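2-hydroxyhepta-2,4-diene-1,7-dioate isomerase (Corynebacterium glutamicum, PDB 4DBF) probably decarboxylates oxaloacetate as a magnesium-binding lyase of the fumarylacetoacetate hydrolase (FAH) family, to which isomerase activity is also assigned. Local coordinates at residues Phe23-Thr28 / Pro77-Lys82. Residues are numbered along the deposited sequence; the frame is centred on the assembly and turned at random.
Sequences FGRIAT and PMLPSK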
loop_
_atom_site.group_PDB
_atom_site.type_symbol
_atom_site.label_atom_id
_atom_site.label_comp_id
_atom_site.label_asym_id
_atom_site.label_seq_id
_atom_site.Cartn_x
_atom_site.Cartn_y
_atom_site.Cartn_z
ATOM N N PHE A 23 -23.447 4.481 2.569
ATOM C CA PHE A 23 -22.685 4.239 3.767
ATOM C C PHE A 23 -21.574 5.234 3.959
ATOM O O PHE A 23 -20.844 5.529 3.059
ATOM C CB PHE A 23 -22.022 2.895 3.719
ATOM C CG PHE A 23 -22.950 1.766 3.857
ATOM C CD1 PHE A 23 -23.769 1.679 4.937
ATOM C CD2 PHE A 23 -23.000 0.793 2.907
ATOM C CE1 PHE A 23 -24.635 0.646 5.070
ATOM C CE2 PHE A 23 -23.856 -0.248 3.038
ATOM C CZ PHE A 23 -24.681 -0.318 4.115
ATOM N N GLY A 24 -21.444 5.706 5.163
ATOM C CA GLY A 24 -20.376 6.583 5.504
ATOM C C GLY A 24 -19.710 6.209 6.791
ATOM O O GLY A 24 -20.056 5.267 7.420
ATOM N N ARG A 25 -18.732 7.000 7.134
ATOM C CA ARG A 25 -18.132 6.975 8.430
ATOM C C ARG A 25 -18.250 8.391 8.964
ATOM O O ARG A 25 -18.069 9.343 8.263
ATOM C CB ARG A 25 -16.682 6.600 8.344
ATOM C CG ARG A 25 -16.372 5.158 8.445
ATOM C CD ARG A 25 -14.880 4.905 8.233
ATOM N NE ARG A 25 -14.102 5.188 9.395
ATOM C CZ ARG A 25 -13.174 6.133 9.494
ATOM N NH1 ARG A 25 -12.858 6.895 8.514
ATOM N NH2 ARG A 25 -12.550 6.303 10.616
ATOM N N ILE A 26 -18.558 8.488 10.230
ATOM C CA ILE A 26 -18.729 9.763 10.855
ATOM C C ILE A 26 -18.019 9.884 12.193
ATOM O O ILE A 26 -17.848 8.944 12.869
ATOM C CB ILE A 26 -20.216 10.108 11.062
ATOM C CG1 ILE A 26 -20.975 8.963 11.714
ATOM C CG2 ILE A 26 -20.864 10.525 9.768
ATOM C CD1 ILE A 26 -22.370 9.361 12.123
ATOM N N ALA A 27 -17.674 11.099 12.540
ATOM C CA ALA A 27 -17.291 11.450 13.859
ATOM C C ALA A 27 -18.500 12.117 14.509
ATOM O O ALA A 27 -19.138 12.933 13.919
ATOM C CB ALA A 27 -16.117 12.374 13.851
ATOM N N THR A 28 -18.767 11.723 15.731
ATOM C CA THR A 28 -19.839 12.264 16.516
ATOM C C THR A 28 -19.316 12.658 17.892
ATOM O O THR A 28 -18.245 12.306 18.236
ATOM C CB THR A 28 -20.953 11.225 16.699
ATOM O OG1 THR A 28 -20.576 10.323 17.703
ATOM C CG2 THR A 28 -21.211 10.468 15.406
ATOM N N PRO A 77 -14.992 7.379 4.023
ATOM C CA PRO A 77 -15.924 6.300 4.277
ATOM C C PRO A 77 -15.317 4.932 4.511
ATOM O O PRO A 77 -15.997 4.089 4.930
ATOM C CB PRO A 77 -16.831 6.317 3.056
ATOM C CG PRO A 77 -16.063 6.951 2.013
ATOM C CD PRO A 77 -15.199 7.953 2.697
ATOM N N MET A 78 -14.049 4.747 4.251
ATOM C CA MET A 78 -13.332 3.522 4.562
ATOM C C MET A 78 -11.906 3.818 5.027
ATOM O O MET A 78 -11.357 4.828 4.721
ATOM C CB MET A 78 -13.130 2.635 3.343
ATOM C CG MET A 78 -14.310 1.834 2.892
ATOM S SD MET A 78 -14.934 0.594 4.005
ATOM C CE MET A 78 -16.632 0.666 3.528
ATOM N N LEU A 79 -11.332 2.843 5.679
ATOM C CA LEU A 79 -9.931 2.840 5.976
ATOM C C LEU A 79 -9.342 1.688 5.194
ATOM O O LEU A 79 -9.186 0.629 5.671
ATOM C CB LEU A 79 -9.712 2.666 7.450
ATOM C CG LEU A 79 -10.241 3.774 8.320
ATOM C CD1 LEU A 79 -9.863 3.491 9.754
ATOM C CD2 LEU A 79 -9.747 5.122 7.892
ATOM N N PRO A 80 -9.043 1.937 3.949
ATOM C CA PRO A 80 -8.642 0.859 3.065
ATOM C C PRO A 80 -7.275 0.289 3.371
ATOM O O PRO A 80 -6.444 1.039 3.701
ATOM C CB PRO A 80 -8.625 1.518 1.713
ATOM C CG PRO A 80 -8.382 2.935 1.990
ATOM C CD PRO A 80 -8.977 3.238 3.301
ATOM N N SER A 81 -7.089 -1.009 3.171
ATOM C CA SER A 81 -5.788 -1.659 3.295
ATOM C C SER A 81 -4.826 -1.178 2.220
ATOM O O SER A 81 -3.674 -1.027 2.459
ATOM C CB SER A 81 -5.883 -3.187 3.297
ATOM O OG SER A 81 -5.856 -3.707 2.031
ATOM N N LYS A 82 -5.358 -0.934 1.051
ATOM C CA LYS A 82 -4.630 -0.295 -0.001
ATOM C C LYS A 82 -5.544 0.430 -0.970
ATOM O O LYS A 82 -6.705 0.205 -1.003
ATOM C CB LYS A 82 -3.761 -1.289 -0.740
ATOM C CG LYS A 82 -4.489 -2.489 -1.280
ATOM C CD LYS A 82 -3.537 -3.493 -1.870
ATOM C CE LYS A 82 -4.267 -4.628 -2.533
ATOM N NZ LYS A 82 -5.001 -5.484 -1.607
#
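R25 reaches from its strand across the backbone of P77 to the side chain of L79, and this one long side chain makes most of the contact between 23-28 and 77-82. The pair is a worked example of how a long side chain can join a strand to an irregular segment by van der Waals packing alone. The buried side is at P77. Its CA lies 4.6 Å from the CA of G24, and its CB rests 4.1 Å from the carbonyl O of F23. From there the aliphatic part of R25 runs over the P77 peptide, CD of R25 coming within 3.6 Å of P77 O. A bend at chi3 (79°) then turns the guanidinium toward L79. This is the solvent side of the contact: L79 is exposed and R25 partly exposed, and the two side chains cross at about a right angle. CD2 of L79 sits 3.5 Å above one face of the R25 guanidinium, displaced toward its rim, with R25 NH1 the nearest atom to L79 CD2 at 3.6 Å. This is apolar packing on a flat cation; NH1 is hydrogen-bonded to the carbonyl O of A76, the residue just before P77, a bond that probably helps hold the guanidinium with one face against L79. No hydrogen bond joins the two segments directly. The strand carrying R25 pairs antiparallel with 31-38, 73-75 and 190-197, while R25 also touches M32 and F34 on 31-38. P77 packs against I192 and I196 of 190-197, and the chain leaving it runs on toward strand 83-87, so the contact lies in the loop between strands 73-75 and 83-87, just after the strand that pairs with 22-28.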